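Local atomic coordinates of glucosamine-6-phosphate deaminase (Bacillus subtilis, PDB entry 2BKX), a protein that belongs to the glucosamine-6-phosphate isomerase/6-phosphogluconolactonase family and has a Rossmann-like alpha/beta fold that binds fructose -6-phosphate. Residues Ser57-Glu68 against Ile92-Pro102. Sequence-based numbering, arbitrary orientation.
Sequences SFQNITTVNLDE and IDSKPSRHFIP. With F6R (fructose -6-phosphate), chain C.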
loop_
_atom_site.group_PDB
_atom_site.type_symbol
_atom_site.label_atom_id
_atom_site.label_comp_id
_atom_site.label_asym_id
_atom_site.label_seq_id
_atom_site.Cartn_x
_atom_site.Cartn_y
_atom_site.Cartn_z
ATOM N N SER A 57 6.464 18.737 -8.465
ATOM C CA SER A 57 7.169 18.938 -7.180
ATOM C C SER A 57 6.517 18.186 -6.027
ATOM O O SER A 57 5.306 18.192 -5.851
ATOM C CB SER A 57 7.202 20.404 -6.791
ATOM O OG SER A 57 7.910 20.580 -5.546
ATOM N N PHE A 58 7.347 17.607 -5.179
ATOM C CA PHE A 58 6.923 16.897 -3.989
ATOM C C PHE A 58 7.282 17.667 -2.707
ATOM O O PHE A 58 7.261 17.137 -1.608
ATOM C CB PHE A 58 7.557 15.496 -4.015
ATOM C CG PHE A 58 7.232 14.674 -5.290
ATOM C CD1 PHE A 58 7.939 14.859 -6.467
ATOM C CD2 PHE A 58 6.273 13.665 -5.265
ATOM C CE1 PHE A 58 7.637 14.097 -7.633
ATOM C CE2 PHE A 58 5.970 12.918 -6.422
ATOM C CZ PHE A 58 6.658 13.133 -7.590
ATOM N N GLN A 59 7.610 18.955 -2.845
ATOM C CA GLN A 59 8.182 19.702 -1.729
ATOM C C GLN A 59 7.338 19.792 -0.463
ATOM O O GLN A 59 7.871 19.872 0.642
ATOM C CB GLN A 59 8.609 21.120 -2.182
ATOM C CG GLN A 59 9.860 21.068 -3.000
ATOM C CD GLN A 59 10.528 22.392 -3.249
ATOM O OE1 GLN A 59 10.180 23.425 -2.653
ATOM N NE2 GLN A 59 11.531 22.363 -4.123
ATOM N N ASN A 60 6.021 19.798 -0.606
ATOM C CA ASN A 60 5.188 19.982 0.566
ATOM C C ASN A 60 4.375 18.757 0.953
ATOM O O ASN A 60 3.546 18.844 1.877
ATOM C CB ASN A 60 4.328 21.242 0.430
ATOM C CG ASN A 60 5.179 22.488 0.539
ATOM O OD1 ASN A 60 5.625 22.848 1.636
ATOM N ND2 ASN A 60 5.481 23.089 -0.586
ATOM N N ILE A 61 4.672 17.631 0.317
ATOM C CA ILE A 61 3.924 16.411 0.600
ATOM C C ILE A 61 4.367 15.784 1.906
ATOM O O ILE A 61 5.493 15.985 2.370
ATOM C CB ILE A 61 3.976 15.342 -0.540
ATOM C CG1 ILE A 61 5.315 14.585 -0.622
ATOM C CG2 ILE A 61 3.538 15.938 -1.877
ATOM C CD1 ILE A 61 5.243 13.313 -1.465
ATOM N N THR A 62 3.430 15.073 2.502
ATOM C CA THR A 62 3.691 14.157 3.610
ATOM C C THR A 62 3.275 12.779 3.163
ATOM O O THR A 62 2.301 12.659 2.446
ATOM C CB THR A 62 2.868 14.568 4.858
ATOM O OG1 THR A 62 3.264 15.899 5.244
ATOM C CG2 THR A 62 3.048 13.611 5.993
ATOM N N THR A 63 3.997 11.741 3.603
ATOM C CA THR A 63 3.562 10.371 3.299
ATOM C C THR A 63 3.520 9.491 4.524
ATOM O O THR A 63 4.316 9.673 5.470
ATOM C CB THR A 63 4.457 9.728 2.218
ATOM O OG1 THR A 63 5.773 9.477 2.711
ATOM C CG2 THR A 63 4.577 10.622 1.002
ATOM N N VAL A 64 2.595 8.517 4.480
ATOM C CA VAL A 64 2.508 7.469 5.497
ATOM C C VAL A 64 2.434 6.136 4.746
ATOM O O VAL A 64 1.683 5.991 3.771
ATOM C CB VAL A 64 1.314 7.629 6.464
ATOM C CG1 VAL A 64 1.525 8.862 7.305
ATOM C CG2 VAL A 64 0.003 7.747 5.750
ATOM N N ASN A 65 3.240 5.172 5.186
ATOM C CA ASN A 65 3.232 3.865 4.571
ATOM C C ASN A 65 2.340 2.893 5.341
ATOM O O ASN A 65 2.156 3.010 6.557
ATOM C CB ASN A 65 4.651 3.296 4.445
ATOM C CG ASN A 65 5.215 3.478 3.071
ATOM O OD1 ASN A 65 5.302 2.489 2.268
ATOM N ND2 ASN A 65 5.537 4.687 2.740
ATOM N N LEU A 66 1.822 1.911 4.622
ATOM C CA LEU A 66 0.954 0.899 5.203
ATOM C C LEU A 66 1.607 0.068 6.270
ATOM O O LEU A 66 0.981 -0.284 7.270
ATOM C CB LEU A 66 0.441 -0.051 4.112
ATOM C CG LEU A 66 -0.599 0.485 3.156
ATOM C CD1 LEU A 66 -0.763 -0.422 1.941
ATOM C CD2 LEU A 66 -1.938 0.623 3.845
ATOM N N ASP A 67 2.851 -0.330 6.030
ATOM C CA ASP A 67 3.388 -1.439 6.800
ATOM C C ASP A 67 4.895 -1.501 6.839
ATOM O O ASP A 67 5.595 -0.824 6.082
ATOM C CB ASP A 67 2.773 -2.785 6.337
ATOM C CG ASP A 67 2.642 -2.951 4.887
ATOM O OD1 ASP A 67 1.607 -3.585 4.567
ATOM O OD2 ASP A 67 3.504 -2.513 4.066
ATOM N N GLU A 68 5.404 -2.313 7.766
ATOM C CA GLU A 68 6.833 -2.600 7.885
ATOM C C GLU A 68 6.976 -3.937 8.560
ATOM O O GLU A 68 6.135 -4.328 9.382
ATOM C CB GLU A 68 7.557 -1.533 8.683
ATOM C CG GLU A 68 9.051 -1.748 8.930
ATOM C CD GLU A 68 9.890 -1.837 7.660
ATOM O OE1 GLU A 68 9.756 -2.821 6.899
ATOM O OE2 GLU A 68 10.669 -0.873 7.410
ATOM N N ILE A 92 13.140 12.279 -5.425
ATOM C CA ILE A 92 12.196 13.384 -5.433
ATOM C C ILE A 92 12.641 14.522 -4.509
ATOM O O ILE A 92 13.551 14.353 -3.699
ATOM C CB ILE A 92 10.757 12.907 -5.038
ATOM C CG1 ILE A 92 10.721 12.347 -3.618
ATOM C CG2 ILE A 92 10.263 11.860 -6.039
ATOM C CD1 ILE A 92 9.322 11.978 -3.149
ATOM N N ASP A 93 11.976 15.671 -4.609
ATOM C CA ASP A 93 12.358 16.878 -3.867
ATOM C C ASP A 93 11.469 17.088 -2.665
ATOM O O ASP A 93 11.102 18.216 -2.319
ATOM C CB ASP A 93 12.302 18.123 -4.799
ATOM C CG ASP A 93 10.875 18.441 -5.316
ATOM O OD1 ASP A 93 10.036 17.523 -5.393
ATOM O OD2 ASP A 93 10.591 19.619 -5.655
ATOM N N SER A 94 11.145 16.002 -1.973
ATOM C CA SER A 94 10.356 16.082 -0.746
ATOM C C SER A 94 11.183 16.565 0.440
ATOM O O SER A 94 12.400 16.654 0.344
ATOM C CB SER A 94 9.770 14.699 -0.470
ATOM O OG SER A 94 10.809 13.783 -0.269
ATOM N N LYS A 95 10.527 16.829 1.563
ATOM C CA LYS A 95 11.219 16.988 2.848
ATOM C C LYS A 95 11.304 15.616 3.501
ATOM O O LYS A 95 10.283 15.043 3.903
ATOM C CB LYS A 95 10.467 17.936 3.781
ATOM C CG LYS A 95 10.355 19.366 3.279
ATOM C CD LYS A 95 9.691 20.231 4.352
ATOM C CE LYS A 95 9.447 21.637 3.833
ATOM N NZ LYS A 95 8.371 21.677 2.810
ATOM N N PRO A 96 12.517 15.051 3.617
ATOM C CA PRO A 96 12.629 13.686 4.146
ATOM C C PRO A 96 11.961 13.416 5.484
ATOM O O PRO A 96 11.543 12.294 5.733
ATOM C CB PRO A 96 14.144 13.455 4.207
ATOM C CG PRO A 96 14.700 14.324 3.137
ATOM C CD PRO A 96 13.826 15.549 3.132
ATOM N N SER A 97 11.925 14.407 6.378
ATOM C CA SER A 97 11.330 14.172 7.687
ATOM C C SER A 97 9.817 14.033 7.650
ATOM O O SER A 97 9.213 13.704 8.661
ATOM C CB SER A 97 11.739 15.269 8.654
ATOM O OG SER A 97 11.242 16.506 8.217
ATOM N N ARG A 98 9.215 14.270 6.488
ATOM C CA ARG A 98 7.770 14.148 6.338
ATOM C C ARG A 98 7.353 12.829 5.692
ATOM O O ARG A 98 6.211 12.693 5.283
ATOM C CB ARG A 98 7.189 15.347 5.603
ATOM C CG ARG A 98 7.338 16.653 6.418
ATOM C CD ARG A 98 6.575 16.650 7.729
ATOM N NE ARG A 98 5.133 16.639 7.470
ATOM C CZ ARG A 98 4.174 16.792 8.385
ATOM N NH1 ARG A 98 4.456 16.942 9.673
ATOM N NH2 ARG A 98 2.927 16.821 7.987
ATOM N N HIS A 99 8.263 11.853 5.661
ATOM C CA HIS A 99 7.949 10.501 5.196
ATOM C C HIS A 99 7.925 9.626 6.444
ATOM O O HIS A 99 8.943 9.511 7.126
ATOM C CB HIS A 99 9.020 9.970 4.242
ATOM C CG HIS A 99 9.107 10.716 2.940
ATOM N ND1 HIS A 99 8.004 10.883 2.122
ATOM C CD2 HIS A 99 10.151 11.316 2.298
ATOM C CE1 HIS A 99 8.362 11.584 1.053
ATOM N NE2 HIS A 99 9.653 11.885 1.150
ATOM N N PHE A 100 6.781 9.007 6.714
ATOM C CA PHE A 100 6.565 8.211 7.889
ATOM C C PHE A 100 6.278 6.756 7.521
ATOM O O PHE A 100 5.522 6.455 6.587
ATOM C CB PHE A 100 5.398 8.786 8.682
ATOM C CG PHE A 100 5.622 10.229 9.096
ATOM C CD1 PHE A 100 4.909 11.255 8.517
ATOM C CD2 PHE A 100 6.595 10.550 10.013
ATOM C CE1 PHE A 100 5.136 12.562 8.895
ATOM C CE2 PHE A 100 6.803 11.847 10.396
ATOM C CZ PHE A 100 6.085 12.850 9.850
ATOM N N ILE A 101 6.917 5.854 8.266
ATOM C CA ILE A 101 6.789 4.425 8.079
ATOM C C ILE A 101 6.896 3.801 9.480
ATOM O O ILE A 101 7.701 4.265 10.284
ATOM C CB ILE A 101 7.917 3.902 7.159
ATOM C CG1 ILE A 101 7.989 4.668 5.811
ATOM C CG2 ILE A 101 7.802 2.414 6.953
ATOM C CD1 ILE A 101 9.159 4.305 4.934
ATOM N N PRO A 102 6.108 2.760 9.785
ATOM C CA PRO A 102 6.236 2.192 11.150
ATOM C C PRO A 102 7.628 1.661 11.414
ATOM O O PRO A 102 8.256 1.127 10.507
ATOM C CB PRO A 102 5.209 1.065 11.142
ATOM C CG PRO A 102 4.275 1.438 10.077
ATOM C CD PRO A 102 5.058 2.094 9.013
HETATM C C1 F6R C . 1.960 -3.149 0.500
HETATM C C2 F6R C . 1.070 -4.089 1.289
HETATM C C3 F6R C . 0.631 -5.488 0.838
HETATM C C4 F6R C . 0.845 -5.752 -0.666
HETATM C C5 F6R C . 0.381 -7.128 -1.115
HETATM C C6 F6R C . 0.662 -7.360 -2.595
HETATM O O1 F6R C . 2.517 -2.110 1.328
HETATM O O2 F6R C . 0.638 -3.666 2.338
HETATM O O3 F6R C . -0.762 -5.615 1.061
HETATM O O4 F6R C . 0.137 -4.757 -1.396
HETATM O O5 F6R C . 0.960 -8.165 -0.332
HETATM O O6 F6R C . 2.085 -7.394 -2.788
HETATM P P F6R C . 2.666 -7.380 -4.274
HETATM O O1P F6R C . 2.381 -6.014 -4.835
HETATM O O2P F6R C . 1.908 -8.442 -5.026
HETATM O O3P F6R C . 4.132 -7.647 -4.163
HETATM O O HOH W 1 7.754 17.177 1.663
HETATM O O HOH W 2 5.879 7.100 3.908
#
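Strands 62-69 and 99-100 pair in parallel as the two strands of a beta-alpha-beta unit whose helix is 80-89. T63 N donates to R98 O at 2.9 Å, F100 N to T63 O, and N65 N to F100 O. Strand 31-34 pairs with the other edge of 62-69. T63 and H99 share one face of the sheet. T63 OG1 lies at the edge of the imidazole, 2.7 Å from H99 ND1; either could be the donor. T63 chi1 of 69° sets OG1 between the backbone N and the carbonyl carbon, beside this ring edge. At the far edge of the ring, H99 NE2 is hydrogen-bonded to S94 OG, and F89 stacks on the ring. A water links T63 OG1, N65 ND2 and F100 O. T62 points to the side of V64 and F100, and R98, bent at chi2 and chi3, grips its OG1 side-on. R98 NH2 lies 2.9 Å and R98 NE 3.0 Å from T62 OG1, which sits close to the guanidinium plane. T62 CG2 meets the edge of the F100 ring at CE1. Before the strands, the D93 carboxylate takes F58 N on OD1 at 2.7 Å, almost straight at 167°. Its OD2 accepts from S57 OG and Q59 NE2. I92 CG2 sits over one face of the F58 ring, 3.9 Å from its centroid. K95 NZ donates to Q59 O. Past the pairing, L66 and D67 line the fructose -6-phosphate pocket. Bonds at both ends of the imidazole should fix its rotation, and the carboxylate ties the 58-61 turn to the chain entering the second strand.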